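Local coordinates for TarM (Staphylococcus aureus subsp. aureus 21178, PDB 4X7R), which is a glycosyltransferase of the GT-B fold, in which two Rossmann-like domains face each other across a cleft, at residues 214-218 with 219-223; 266-269 with 270-274. The protein carries 1 engineered substitution. All coordinates share one frame; numbering follows the deposited sequence.

Interaction 1 of 2, residues 214-218 with 219-223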
loop_
_atom_site.group_PDB
_atom_site.type_symbol
_atom_site.label_atom_id
_atom_site.label_comp_id
_atom_site.label_asym_id
_atom_site.label_seq_id
_atom_site.Cartn_x
_atom_site.Cartn_y
_atom_site.Cartn_z
ATOM N N LEU A 214 8.418 21.661 0.770
ATOM C CA LEU A 214 7.600 21.281 -0.377
ATOM C C LEU A 214 6.308 22.072 -0.522
ATOM O O LEU A 214 5.968 22.457 -1.626
ATOM C CB LEU A 214 7.272 19.780 -0.295
ATOM C CG LEU A 214 6.549 19.160 -1.498
ATOM C CD1 LEU A 214 7.514 19.029 -2.700
ATOM C CD2 LEU A 214 5.934 17.824 -1.119
ATOM N N ILE A 215 5.563 22.255 0.567
ATOM C CA ILE A 215 4.222 22.836 0.524
ATOM C C ILE A 215 4.186 24.261 1.059
ATOM O O ILE A 215 4.434 24.478 2.244
ATOM C CB ILE A 215 3.221 21.859 1.260
ATOM C CG1 ILE A 215 3.323 20.409 0.711
ATOM C CG2 ILE A 215 1.779 22.377 1.255
ATOM C CD1 ILE A 215 2.752 19.289 1.652
ATOM N N LYS A 216 3.849 25.224 0.196
ATOM C CA LYS A 216 3.760 26.623 0.612
ATOM C C LYS A 216 2.600 26.879 1.586
ATOM O O LYS A 216 1.520 26.262 1.480
ATOM C CB LYS A 216 3.800 27.619 -0.585
ATOM C CG LYS A 216 2.495 27.860 -1.315
ATOM C CD LYS A 216 2.736 28.944 -2.371
ATOM C CE LYS A 216 2.421 28.470 -3.744
ATOM N NZ LYS A 216 2.952 29.416 -4.775
ATOM N N ASP A 217 2.854 27.762 2.569
ATOM C CA ASP A 217 1.873 28.111 3.586
ATOM C C ASP A 217 0.762 29.042 3.080
ATOM O O ASP A 217 0.634 30.198 3.507
ATOM C CB ASP A 217 2.528 28.581 4.895
ATOM C CG ASP A 217 1.572 28.468 6.060
ATOM O OD1 ASP A 217 0.480 27.866 5.883
ATOM O OD2 ASP A 217 1.914 28.954 7.155
ATOM N N SER A 218 -0.081 28.479 2.206
ATOM C CA SER A 218 -1.219 29.138 1.569
ATOM C C SER A 218 -2.480 28.323 1.812
ATOM O O SER A 218 -2.424 27.093 1.797
ATOM C CB SER A 218 -0.957 29.258 0.068
ATOM O OG SER A 218 -2.141 29.443 -0.686
ATOM N N LYS A 219 -3.628 29.005 1.969
ATOM C CA LYS A 219 -4.962 28.401 2.143
ATOM C C LYS A 219 -5.333 27.506 0.933
ATOM O O LYS A 219 -6.208 26.645 1.038
ATOM C CB LYS A 219 -6.031 29.505 2.344
ATOM C CG LYS A 219 -5.854 30.328 3.629
ATOM C CD LYS A 219 -6.247 31.816 3.496
ATOM C CE LYS A 219 -5.252 32.692 2.729
ATOM N NZ LYS A 219 -3.875 32.675 3.304
ATOM N N ASP A 220 -4.659 27.731 -0.214
ATOM C CA ASP A 220 -4.827 26.980 -1.459
ATOM C C ASP A 220 -4.079 25.645 -1.397
ATOM O O ASP A 220 -4.382 24.751 -2.182
ATOM C CB ASP A 220 -4.351 27.825 -2.665
ATOM C CG ASP A 220 -5.263 29.004 -3.012
ATOM O OD1 ASP A 220 -6.479 28.905 -2.771
ATOM O OD2 ASP A 220 -4.747 30.032 -3.532
ATOM N N SER A 221 -3.101 25.521 -0.475
ATOM C CA SER A 221 -2.319 24.291 -0.259
ATOM C C SER A 221 -3.137 23.370 0.640
ATOM O O SER A 221 -3.567 23.776 1.730
ATOM C CB SER A 221 -0.978 24.604 0.390
ATOM O OG SER A 221 -0.059 25.213 -0.500
ATOM N N ILE A 222 -3.403 22.156 0.158
ATOM C CA ILE A 222 -4.208 21.175 0.901
ATOM C C ILE A 222 -3.407 19.896 1.104
ATOM O O ILE A 222 -2.921 19.304 0.133
ATOM C CB ILE A 222 -5.570 20.901 0.196
ATOM C CG1 ILE A 222 -6.413 22.201 0.080
ATOM C CG2 ILE A 222 -6.353 19.756 0.909
ATOM C CD1 ILE A 222 -7.265 22.292 -1.152
ATOM N N MET A 223 -3.267 19.484 2.372
ATOM C CA MET A 223 -2.595 18.243 2.736
ATOM C C MET A 223 -3.657 17.233 3.118
ATOM O O MET A 223 -4.563 17.531 3.910
ATOM C CB MET A 223 -1.635 18.453 3.913
ATOM C CG MET A 223 -0.377 19.215 3.513
ATOM S SD MET A 223 0.710 19.579 4.922
ATOM C CE MET A 223 -0.024 21.074 5.496
#
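S218 and S221 bracket a local turn that carries the chain out of helix 203-214 and into strand 221-225, illustrating how two short hydroxyl side chains can fasten a helix-to-strand connection. The chain nearly doubles back here, the two segments running 150° apart end to end. S218 to S221 form a type I beta turn, closed by S221 N on S218 O at 2.8 Å. Inside it lies an ST turn: S218 OG takes the N-H of D220 at 3.1 Å, and the torsion that sets OG anti to the S218 backbone nitrogen (chi1 159°) brings the oxygen round over the turn, where D220 CB also packs against it. S221 then answers in the other direction, its OG donating to K216 O at 2.7 Å. That carbonyl oxygen already receives a weak bond from S218 N across the inverse gamma turn centred on D217, so two donors hold it and the serine hydroxyl ties the first strand residue to the loop just after the helix. As the chain joins the parallel sheet of a Rossmann-like domain, S221 and M223 exchange backbone hydrogen bonds with Q243, while D220 and I222 do so with K3. The apolar part of the contact is made by I215, the first residue past the helix. Its CG2 branch meets S221 CB at 3.6 Å, while its other arm carries CD1 to M223 CG, also 3.6 Å away; the isoleucine side chain passes slantwise over the methionine, and the sulfur SD stands 3.9 Å from the same I215 CD1. The D217 carboxylate accepts hydrogen bonds from the backbone nitrogens of K240, N241 and A242, tying the connection to the loop before strand 243-247.

Interaction 2 of 2, residues 266-269 with 270-274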
loop_
_atom_site.group_PDB
_atom_site.type_symbol
_atom_site.label_atom_id
_atom_site.label_comp_id
_atom_site.label_asym_id
_atom_site.label_seq_id
_atom_site.Cartn_x
_atom_site.Cartn_y
_atom_site.Cartn_z
ATOM N N GLU A 266 -5.042 5.308 14.127
ATOM C CA GLU A 266 -6.385 5.860 13.882
ATOM C C GLU A 266 -6.933 6.589 15.091
ATOM O O GLU A 266 -7.554 7.633 14.918
ATOM C CB GLU A 266 -7.362 4.783 13.371
ATOM C CG GLU A 266 -7.080 4.361 11.929
ATOM C CD GLU A 266 -5.886 3.450 11.678
ATOM O OE1 GLU A 266 -5.247 3.007 12.655
ATOM O OE2 GLU A 266 -5.601 3.151 10.497
ATOM N N LYS A 267 -6.625 6.114 16.311
ATOM C CA LYS A 267 -7.103 6.752 17.558
ATOM C C LYS A 267 -6.514 8.157 17.714
ATOM O O LYS A 267 -7.218 9.095 18.113
ATOM C CB LYS A 267 -6.778 5.882 18.774
ATOM C CG LYS A 267 -7.247 6.448 20.119
ATOM C CD LYS A 267 -7.136 5.401 21.219
ATOM C CE LYS A 267 -7.178 6.023 22.593
ATOM N NZ LYS A 267 -5.843 6.526 23.026
ATOM N N TYR A 268 -5.221 8.289 17.380
ATOM C CA TYR A 268 -4.506 9.562 17.413
ATOM C C TYR A 268 -5.063 10.563 16.377
ATOM O O TYR A 268 -5.199 11.745 16.674
ATOM C CB TYR A 268 -2.995 9.322 17.240
ATOM C CG TYR A 268 -2.169 10.572 17.428
ATOM C CD1 TYR A 268 -1.975 11.122 18.694
ATOM C CD2 TYR A 268 -1.573 11.204 16.341
ATOM C CE1 TYR A 268 -1.216 12.277 18.869
ATOM C CE2 TYR A 268 -0.801 12.350 16.506
ATOM C CZ TYR A 268 -0.626 12.885 17.770
ATOM O OH TYR A 268 0.121 14.028 17.915
ATOM N N ILE A 269 -5.401 10.091 15.179
ATOM C CA ILE A 269 -5.999 10.921 14.138
ATOM C C ILE A 269 -7.363 11.459 14.630
ATOM O O ILE A 269 -7.566 12.678 14.667
ATOM C CB ILE A 269 -6.100 10.158 12.787
ATOM C CG1 ILE A 269 -4.686 9.710 12.293
ATOM C CG2 ILE A 269 -6.810 11.009 11.704
ATOM C CD1 ILE A 269 -4.708 8.724 11.160
ATOM N N ILE A 270 -8.265 10.552 15.035
ATOM C CA ILE A 270 -9.609 10.869 15.531
ATOM C C ILE A 270 -9.583 11.854 16.697
ATOM O O ILE A 270 -10.304 12.853 16.664
ATOM C CB ILE A 270 -10.392 9.586 15.906
ATOM C CG1 ILE A 270 -10.630 8.690 14.680
ATOM C CG2 ILE A 270 -11.703 9.936 16.626
ATOM C CD1 ILE A 270 -11.110 7.197 15.079
ATOM N N GLU A 271 -8.760 11.577 17.716
ATOM C CA GLU A 271 -8.639 12.442 18.889
ATOM C C GLU A 271 -8.160 13.853 18.587
ATOM O O GLU A 271 -8.512 14.786 19.314
ATOM C CB GLU A 271 -7.793 11.773 19.964
ATOM C CG GLU A 271 -8.583 10.688 20.680
ATOM C CD GLU A 271 -7.825 9.847 21.688
ATOM O OE1 GLU A 271 -6.580 9.751 21.582
ATOM O OE2 GLU A 271 -8.489 9.250 22.567
ATOM N N ASN A 272 -7.427 14.016 17.481
ATOM C CA ASN A 272 -6.900 15.302 17.018
ATOM C C ASN A 272 -7.700 15.970 15.881
ATOM O O ASN A 272 -7.247 16.983 15.342
ATOM C CB ASN A 272 -5.419 15.137 16.652
ATOM C CG ASN A 272 -4.599 15.033 17.902
ATOM O OD1 ASN A 272 -4.589 15.938 18.731
ATOM N ND2 ASN A 272 -4.053 13.870 18.157
ATOM N N ALA A 273 -8.900 15.425 15.542
ATOM C CA ALA A 273 -9.756 15.917 14.444
ATOM C C ALA A 273 -10.104 17.388 14.563
ATOM O O ALA A 273 -10.087 18.108 13.561
ATOM C CB ALA A 273 -11.027 15.083 14.346
ATOM N N ASN A 274 -10.392 17.840 15.798
ATOM C CA ASN A 274 -10.762 19.229 16.064
ATOM C C ASN A 274 -9.620 20.219 15.893
ATOM O O ASN A 274 -9.874 21.412 15.814
ATOM C CB ASN A 274 -11.422 19.365 17.434
ATOM C CG ASN A 274 -12.819 18.808 17.490
ATOM O OD1 ASN A 274 -13.351 18.261 16.521
ATOM N ND2 ASN A 274 -13.449 18.938 18.637
#
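The backbone from E266 to E271 is regular alpha helix, with I270 N bonded almost straight to E266 O at 3.0 Å and E271 N to K267 O at 2.9 Å, but at N272 it leaves helical angles and the N-H of that residue is divided between weak bonds to Y268 O and I269 O. The N272 side chain adds a further donor to this helix end. Its CG lies beside its own backbone nitrogen (chi1 -74°), which folds the amide back along the helix until ND2 reaches Y268 O at 2.8 Å. The carbonyl of Y268 thus collects a firm side-chain bond and a weak main-chain one. The same ND2 sits over one face of the Y268 ring, 3.3 Å from CE1 and displaced toward the rim, the amide turned 65° from the ring plane. One amide nitrogen thus serves both a helix-end carbonyl and one face of the ring. Structurally this is the C-terminal part of helix 264-271 in a beta-alpha-beta unit, strand 243-247, helix 264-271, strand 278-281, and a short 3-10 segment at A273 and N274 follows it. One face of the helix turns inward: I269 packs on V279 and F231, and I270 on I248 and F294, while the I270 CG1 arm lies 3.3 Å from E266 O. On the exposed flank K267 and E271, one turn apart, cross, the lysine chain lying against the glutamate carboxylate. The lysine, bent at its end, brings NZ within 3.6 Å of E271 OE1, a long salt bridge whose attraction is probably weak, and K267 CE lies 3.5 Å from E271 OE2. Toward the other end of the helix, the side chain of E266 comes about 5 Å from the bound (2S)-2,3-dihydroxypropyl 2-acetamido-2-deoxy-alpha-D-glucopyranoside.

In the fold
Interactions 1 and 2 follow each other along the chain and belong to the same Rossmann-like domain, built on the seven-stranded parallel sheet. Their centres lie 21 Å apart and their nearest atoms about 10 Å apart, without touching. Interaction 1 forms the entry to strand 221-225, whose neighbour in the sheet, strand 243-247, leads through a connecting segment to helix 264-271 and interaction 2; that helix then hands the chain on to strand 278-281. Both sites lie where a helix gives way to the link to the next strand, the first at the strand entry, the second at the helix end. Only interaction 2 comes near the bound dihydroxypropyl acetamido-glucopyranoside, through E266.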